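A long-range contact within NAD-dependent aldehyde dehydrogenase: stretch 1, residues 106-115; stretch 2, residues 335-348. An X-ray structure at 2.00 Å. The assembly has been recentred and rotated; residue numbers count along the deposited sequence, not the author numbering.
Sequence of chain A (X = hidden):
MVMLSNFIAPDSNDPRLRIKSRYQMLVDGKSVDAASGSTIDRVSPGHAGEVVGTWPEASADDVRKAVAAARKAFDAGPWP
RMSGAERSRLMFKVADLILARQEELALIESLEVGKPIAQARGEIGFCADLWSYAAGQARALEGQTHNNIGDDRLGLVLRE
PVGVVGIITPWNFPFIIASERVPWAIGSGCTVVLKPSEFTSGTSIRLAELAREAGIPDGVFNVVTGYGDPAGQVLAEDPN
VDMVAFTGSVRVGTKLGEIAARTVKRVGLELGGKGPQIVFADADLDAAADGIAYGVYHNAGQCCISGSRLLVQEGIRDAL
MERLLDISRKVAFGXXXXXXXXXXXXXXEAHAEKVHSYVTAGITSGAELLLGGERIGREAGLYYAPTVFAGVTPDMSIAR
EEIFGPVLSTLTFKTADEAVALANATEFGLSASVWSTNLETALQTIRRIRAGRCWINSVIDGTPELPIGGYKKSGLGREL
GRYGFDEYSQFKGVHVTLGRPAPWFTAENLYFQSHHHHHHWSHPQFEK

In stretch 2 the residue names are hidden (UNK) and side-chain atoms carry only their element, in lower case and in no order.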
ATOM      1  N   ALA A 106      23.018  17.712 -23.238  1.00  9.82           N
ATOM      2  CA  ALA A 106      22.714  19.021 -22.656  1.00  9.61           C
ATOM      3  C   ALA A 106      22.834  20.047 -23.767  1.00  9.80           C
ATOM      4  O   ALA A 106      22.011  20.987 -23.868  1.00  9.17           O
ATOM      5  CB  ALA A 106      23.698  19.353 -21.503  1.00  9.08           C
ATOM      6  N   LEU A 107      23.874  19.867 -24.592  1.00  9.57           N
ATOM      7  CA  LEU A 107      24.107  20.769 -25.727  1.00 10.14           C
ATOM      8  C   LEU A 107      22.960  20.735 -26.760  1.00 10.58           C
ATOM      9  O   LEU A 107      22.497  21.787 -27.226  1.00 11.04           O
ATOM     10  CB  LEU A 107      25.475  20.506 -26.378  1.00  9.50           C
ATOM     11  CG  LEU A 107      25.807  21.407 -27.596  1.00 10.94           C
ATOM     12  CD1 LEU A 107      25.836  22.931 -27.230  1.00  9.43           C
ATOM     13  CD2 LEU A 107      27.113  20.978 -28.247  1.00  9.88           C
ATOM     14  N   ILE A 108      22.499  19.537 -27.111  1.00 11.21           N
ATOM     15  CA  ILE A 108      21.342  19.398 -28.008  1.00 11.90           C
ATOM     16  C   ILE A 108      20.145  20.208 -27.447  1.00 12.37           C
ATOM     17  O   ILE A 108      19.582  21.046 -28.150  1.00 11.86           O
ATOM     18  CB  ILE A 108      20.969  17.915 -28.238  1.00 11.64           C
ATOM     19  CG1 ILE A 108      22.119  17.170 -28.907  1.00 11.87           C
ATOM     20  CG2 ILE A 108      19.681  17.764 -29.141  1.00 12.00           C
ATOM     21  CD1 ILE A 108      21.789  15.668 -29.097  1.00 12.19           C
ATOM     22  N   GLU A 109      19.801  19.982 -26.169  1.00 13.00           N
ATOM     23  CA  GLU A 109      18.632  20.612 -25.557  1.00 13.84           C
ATOM     24  C   GLU A 109      18.799  22.112 -25.601  1.00 12.88           C
ATOM     25  O   GLU A 109      17.855  22.830 -25.891  1.00 12.69           O
ATOM     26  CB  GLU A 109      18.459  20.234 -24.069  1.00 14.68           C
ATOM     27  CG  GLU A 109      17.774  18.928 -23.744  1.00 20.13           C
ATOM     28  CD  GLU A 109      16.288  18.841 -24.094  1.00 21.29           C
ATOM     29  OE1 GLU A 109      15.419  18.898 -23.175  1.00 20.64           O
ATOM     30  OE2 GLU A 109      16.010  18.654 -25.286  1.00 22.15           O
ATOM     31  N   SER A 110      20.000  22.578 -25.277  1.00 12.19           N
ATOM     32  CA  SER A 110      20.290  24.016 -25.236  1.00 12.24           C
ATOM     33  C   SER A 110      20.081  24.661 -26.611  1.00 11.87           C
ATOM     34  O   SER A 110      19.395  25.698 -26.755  1.00 10.88           O
ATOM     35  CB  SER A 110      21.730  24.246 -24.760  1.00 12.33           C
ATOM     36  OG  SER A 110      22.012  25.624 -24.672  1.00 16.34           O
ATOM     37  N   LEU A 111      20.684  24.042 -27.619  1.00 10.88           N
ATOM     38  CA  LEU A 111      20.601  24.559 -28.979  1.00 10.74           C
ATOM     39  C   LEU A 111      19.173  24.556 -29.540  1.00 10.14           C
ATOM     40  O   LEU A 111      18.764  25.507 -30.195  1.00 10.10           O
ATOM     41  CB  LEU A 111      21.528  23.750 -29.887  1.00 11.32           C
ATOM     42  CG  LEU A 111      23.037  23.996 -29.725  1.00 12.83           C
ATOM     43  CD1 LEU A 111      23.849  22.972 -30.584  1.00 13.88           C
ATOM     44  CD2 LEU A 111      23.363  25.421 -30.093  1.00 13.78           C
ATOM     45  N   GLU A 112      18.427  23.470 -29.311  1.00  9.41           N
ATOM     46  CA  GLU A 112      17.109  23.328 -29.910  1.00  9.46           C
ATOM     47  C   GLU A 112      16.049  24.081 -29.125  1.00  9.40           C
ATOM     48  O   GLU A 112      15.123  24.629 -29.715  1.00 10.29           O
ATOM     49  CB  GLU A 112      16.698  21.853 -30.049  1.00  9.21           C
ATOM     50  CG  GLU A 112      17.639  21.047 -30.925  1.00  9.50           C
ATOM     51  CD  GLU A 112      17.198  19.611 -31.148  1.00 10.85           C
ATOM     52  OE1 GLU A 112      16.135  19.186 -30.633  1.00 12.50           O
ATOM     53  OE2 GLU A 112      17.931  18.893 -31.862  1.00 12.79           O
ATOM     54  N   VAL A 113      16.170  24.088 -27.803  1.00  9.15           N
ATOM     55  CA  VAL A 113      15.148  24.702 -26.973  1.00 10.07           C
ATOM     56  C   VAL A 113      15.473  26.185 -26.677  1.00 10.19           C
ATOM     57  O   VAL A 113      14.565  26.946 -26.443  1.00 11.45           O
ATOM     58  CB  VAL A 113      14.926  23.923 -25.620  1.00  9.11           C
ATOM     59  CG1 VAL A 113      13.913  24.636 -24.713  1.00 10.20           C
ATOM     60  CG2 VAL A 113      14.512  22.479 -25.871  1.00  9.16           C
ATOM     61  N   GLY A 114      16.744  26.579 -26.686  1.00 10.60           N
ATOM     62  CA  GLY A 114      17.140  27.908 -26.183  1.00 10.89           C
ATOM     63  C   GLY A 114      17.308  27.930 -24.670  1.00 11.61           C
ATOM     64  O   GLY A 114      17.302  28.981 -24.050  1.00 11.74           O
ATOM     65  N   LYS A 115      17.463  26.747 -24.090  1.00 10.73           N
ATOM     66  CA  LYS A 115      17.602  26.549 -22.659  1.00 11.36           C
ATOM     67  C   LYS A 115      19.044  26.842 -22.278  1.00 10.28           C
ATOM     68  O   LYS A 115      19.967  26.379 -22.956  1.00  9.64           O
ATOM     69  CB  LYS A 115      17.303  25.068 -22.380  1.00 11.73           C
ATOM     70  CG  LYS A 115      16.943  24.658 -20.986  1.00 15.35           C
ATOM     71  CD  LYS A 115      16.703  23.128 -20.968  1.00 17.22           C
ATOM     72  CE  LYS A 115      15.334  22.751 -21.540  1.00 18.26           C
ATOM     73  NZ  LYS A 115      14.224  23.124 -20.618  1.00 17.16           N
ATOM     74  N   UNK A 335      22.428  34.503 -24.226  1.00 12.18           N
ATOM     75  CA  UNK A 335      23.111  33.402 -24.884  1.00 12.72           C
ATOM     76  C   UNK A 335      22.981  32.060 -24.134  1.00 11.92           C
ATOM     77  O   UNK A 335      23.636  31.869 -23.106  1.00 11.83           O
ATOM     78  c   UNK A 335      25.342  32.749 -25.945  1.00 14.79           C
ATOM     79  o   UNK A 335      24.729  31.747 -26.408  1.00 11.61           O
ATOM     80  c   UNK A 335      24.594  33.748 -25.044  1.00 12.68           C
ATOM     81  o   UNK A 335      26.550  32.967 -26.183  1.00 16.69           O
ATOM     82  N   UNK A 336      22.153  31.133 -24.659  1.00 11.31           N
ATOM     83  CA  UNK A 336      22.009  29.837 -23.979  1.00 11.24           C
ATOM     84  C   UNK A 336      23.309  29.049 -23.835  1.00 10.85           C
ATOM     85  O   UNK A 336      23.395  28.190 -22.965  1.00 10.72           O
ATOM     86  c   UNK A 336      21.257  31.250 -25.826  1.00 11.25           C
ATOM     87  c   UNK A 336      20.979  29.086 -24.826  1.00 10.62           C
ATOM     88  c   UNK A 336      20.217  30.183 -25.573  1.00 11.53           C
ATOM     89  N   UNK A 337      24.322  29.345 -24.652  1.00 10.79           N
ATOM     90  CA  UNK A 337      25.580  28.595 -24.619  1.00 10.35           C
ATOM     91  C   UNK A 337      26.539  29.120 -23.570  1.00 11.09           C
ATOM     92  O   UNK A 337      27.567  28.491 -23.305  1.00 10.15           O
ATOM     93  c   UNK A 337      25.214  26.439 -26.660  1.00 11.84           C
ATOM     94  c   UNK A 337      26.335  27.899 -28.394  1.00  8.00           C
ATOM     95  c   UNK A 337      25.512  27.886 -27.103  1.00 10.48           C
ATOM     96  c   UNK A 337      26.272  28.612 -25.990  1.00 10.70           C
ATOM     97  N   UNK A 338      26.215  30.278 -22.982  1.00 10.23           N
ATOM     98  CA  UNK A 338      27.058  30.829 -21.911  1.00 11.58           C
ATOM     99  C   UNK A 338      26.722  30.193 -20.566  1.00 11.12           C
ATOM    100  O   UNK A 338      25.557  30.122 -20.187  1.00 11.24           O
ATOM    101  c   UNK A 338      28.023  33.003 -21.077  1.00 13.40           C
ATOM    102  o   UNK A 338      28.278  32.676 -19.912  1.00 10.85           O
ATOM    103  n   UNK A 338      28.707  33.950 -21.735  1.00 12.22           N
ATOM    104  c   UNK A 338      26.893  32.345 -21.831  1.00 10.52           C
ATOM    105  N   UNK A 339      27.743  29.744 -19.846  1.00 11.89           N
ATOM    106  CA  UNK A 339      27.564  29.059 -18.553  1.00 13.23           C
ATOM    107  C   UNK A 339      26.957  29.961 -17.472  1.00 13.65           C
ATOM    108  O   UNK A 339      26.366  29.462 -16.528  1.00 13.05           O
ATOM    109  c   UNK A 339      28.679  26.040 -18.744  1.00 16.87           C
ATOM    110  c   UNK A 339      28.907  28.499 -18.048  1.00 13.77           C
ATOM    111  o   UNK A 339      27.957  25.863 -17.719  1.00 18.17           O
ATOM    112  c   UNK A 339      29.466  27.336 -18.905  1.00 15.06           C
ATOM    113  o   UNK A 339      28.793  25.179 -19.635  1.00 13.31           O
ATOM    114  N   UNK A 340      27.104  31.279 -17.626  1.00 13.89           N
ATOM    115  CA  UNK A 340      26.562  32.256 -16.667  1.00 14.49           C
ATOM    116  C   UNK A 340      25.072  32.526 -16.865  1.00 14.14           C
ATOM    117  O   UNK A 340      24.399  33.020 -15.961  1.00 14.33           O
ATOM    118  c   UNK A 340      28.824  33.477 -16.400  1.00 19.03           C
ATOM    119  n   UNK A 340      30.299  35.956 -19.081  1.00 36.11           N
ATOM    120  n   UNK A 340      28.609  37.477 -18.836  1.00 33.79           N
ATOM    121  c   UNK A 340      29.293  36.456 -18.355  1.00 32.96           C
ATOM    122  n   UNK A 340      28.959  35.952 -17.164  1.00 30.23           N
ATOM    123  c   UNK A 340      27.339  33.594 -16.748  1.00 14.65           C
ATOM    124  c   UNK A 340      29.631  34.827 -16.484  1.00 25.79           C
ATOM    125  N   UNK A 341      24.545  32.195 -18.041  1.00 13.19           N
ATOM    126  CA  UNK A 341      23.148  32.507 -18.365  1.00 12.25           C
ATOM    127  C   UNK A 341      22.171  31.743 -17.465  1.00 12.10           C
ATOM    128  O   UNK A 341      22.319  30.525 -17.275  1.00 11.06           O
ATOM    129  o   UNK A 341      23.746  32.981 -20.668  1.00 12.61           O
ATOM    130  c   UNK A 341      21.406  32.549 -20.217  1.00 11.40           C
ATOM    131  c   UNK A 341      22.860  32.199 -19.855  1.00 12.49           C
ATOM    132  N   UNK A 342      21.176  32.449 -16.941  1.00 10.73           N
ATOM    133  CA  UNK A 342      20.172  31.838 -16.064  1.00 11.71           C
ATOM    134  C   UNK A 342      18.826  31.734 -16.770  1.00 10.73           C
ATOM    135  O   UNK A 342      17.990  30.924 -16.400  1.00 10.67           O
ATOM    136  c   UNK A 342      21.252  32.671 -13.849  1.00 13.89           C
ATOM    137  n   UNK A 342      20.462  32.077 -11.152  1.00 28.63           N
ATOM    138  c   UNK A 342      20.011  32.648 -14.755  1.00 10.82           C
ATOM    139  c   UNK A 342      20.644  30.915 -12.087  1.00 23.15           C
ATOM    140  c   UNK A 342      21.591  31.303 -13.223  1.00 20.09           C
ATOM    141  N   UNK A 343      18.616  32.593 -17.764  1.00  9.96           N
ATOM    142  CA  UNK A 343      17.363  32.671 -18.496  1.00  9.99           C
ATOM    143  C   UNK A 343      17.704  32.746 -19.989  1.00 10.40           C
ATOM    144  O   UNK A 343      18.505  33.568 -20.395  1.00  9.91           O
ATOM    145  c   UNK A 343      16.257  33.983 -16.608  1.00 10.45           C
ATOM    146  c   UNK A 343      15.185  33.985 -18.925  1.00 11.39           C
ATOM    147  c   UNK A 343      15.802  35.344 -16.153  1.00  9.00           C
ATOM    148  c   UNK A 343      16.529  33.919 -18.113  1.00 10.28           C
ATOM    149  N   UNK A 344      17.106  31.867 -20.790  1.00 10.49           N
ATOM    150  CA  UNK A 344      17.434  31.780 -22.216  1.00 11.40           C
ATOM    151  C   UNK A 344      16.407  32.381 -23.160  1.00 12.41           C
ATOM    152  O   UNK A 344      15.842  33.448 -22.891  1.00 12.30           O
ATOM    153  N   UNK A 345      16.181  31.701 -24.279  1.00 12.82           N
ATOM    154  CA  UNK A 345      15.473  32.301 -25.407  1.00 13.35           C
ATOM    155  C   UNK A 345      14.007  31.906 -25.410  1.00 13.25           C
ATOM    156  O   UNK A 345      13.636  30.892 -24.799  1.00 13.15           O
ATOM    157  c   UNK A 345      16.159  31.869 -26.747  1.00 13.45           C
ATOM    158  N   UNK A 346      13.180  32.699 -26.094  1.00 13.04           N
ATOM    159  CA  UNK A 346      11.818  32.301 -26.444  1.00 13.83           C
ATOM    160  C   UNK A 346      11.912  31.211 -27.523  1.00 13.78           C
ATOM    161  O   UNK A 346      12.793  31.274 -28.393  1.00 13.61           O
ATOM    162  c   UNK A 346      11.016  33.483 -27.034  1.00 14.46           C
ATOM    163 se   UNK A 346       9.461  34.164 -24.635  1.00 32.38          SE
ATOM    164  c   UNK A 346      10.710  34.655 -26.102  1.00 17.77           C
ATOM    165  c   UNK A 346      10.824  33.554 -23.416  1.00 21.67           C
ATOM    166  N   UNK A 347      10.993  30.247 -27.497  1.00 12.92           N
ATOM    167  CA  UNK A 347      11.071  29.093 -28.404  1.00 12.34           C
ATOM    168  C   UNK A 347      10.938  29.468 -29.908  1.00 12.75           C
ATOM    169  O   UNK A 347      11.572  28.835 -30.775  1.00 11.83           O
ATOM    170  c   UNK A 347       8.599  28.451 -28.425  1.00 11.67           C
ATOM    171  c   UNK A 347      10.031  28.015 -28.032  1.00 12.52           C
ATOM    172  c   UNK A 347      11.588  25.971 -28.007  1.00 10.61           C
ATOM    173  c   UNK A 347      10.400  26.662 -28.659  1.00 11.38           C
ATOM    174  N   UNK A 348      10.124  30.487 -30.210  1.00 11.82           N
ATOM    175  CA  UNK A 348       9.876  30.840 -31.603  1.00 13.16           C
ATOM    176  C   UNK A 348       9.468  32.305 -31.727  1.00 13.54           C
ATOM    177  O   UNK A 348       9.151  32.958 -30.726  1.00 12.49           O
ATOM    178  c   UNK A 348       8.811  29.942 -32.238  1.00 12.49           C
ATOM    179  o   UNK A 348       7.522  30.269 -31.738  1.00 13.76           O
TER
HETATM  180  O   HOH W   1      14.017  28.349 -24.068  1.00 11.96           O

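Position 335 carries two side-chain carbons, the second bearing two oxygens, and touches nothing on stretch 1. One oxygen accepts a 3.0 Å hydrogen bond from the backbone N of 337, as a carboxylate can: D335. At 336 three carbons close a ring onto the backbone N, which only proline does. Its CB lies 3.4 Å from K115 O, and a further ring carbon lies 3.5 Å from G114 O; this is P336, and that carbon is CG. Position 337 has four carbons forked at the second, the leucine pattern. One terminal methyl sits 3.6 Å from L107 CD1 and 4.0 Å from L111 CD2, so L337 packs CD2 against two leucines of the helix.

Position 338 has two carbons, the second with one oxygen and one nitrogen: N338. At 339 three carbons end in two oxygens: E339. Position 340 runs three carbons, a nitrogen, then a carbon with two more nitrogens: R340. At 341 one carbon bears an oxygen and a carbon; the oxygen hydrogen-bonds to D335 O at 2.7 Å: T341. Position 342 has four carbons in a row ending in nitrogen: K342. None of these five reaches stretch 1.

Position 343 has four carbons forked at the first, one arm two carbons long: I343, whose CA-to-CB bond points away from stretch 1. Position 344 has no side-chain atom and is G344; an ideal CB there would fall 2.0 Å from G114 O, a clash. Position 345 has a single side-chain carbon; its CB lies 4.1 Å from G114 CA, and its backbone N lies 3.0 Å from G114 O. This is A345. Position 346 is unbranched, two carbons, selenium, one carbon: M346, present as selenomethionine; its CA-to-CB bond points away from stretch 1. At 347 four carbons again fork at the first with one longer arm, whose tip lies 3.5 Å from V113 O and 4.2 Å from V113 CG1; this is I347, the tip being CD1. One carbon and one oxygen at 348 give S348, which caps a helix starting just past the stretch.

The contact centres on G114, where the helix ends with positive phi (83°). Its carbonyl accepts the one direct hydrogen bond across the stretches, A345 N to G114 O (166°), supplemented by a CA-H...O contact from G344 CA at 3.3 Å. An ideal CB on G114 would come within 2.9 Å of A345 CB, so the close approach relies on glycine. The oxygen of water 1 lies 2.8 Å from V113 O and 2.7 Å from A345 O, within hydrogen-bonding reach of two carbonyls that cannot bond each other. L337 and I347 add apolar packing, and 385 Å² is buried in all.

Stretch 2 335-348: DPLNERTKIGAMIS
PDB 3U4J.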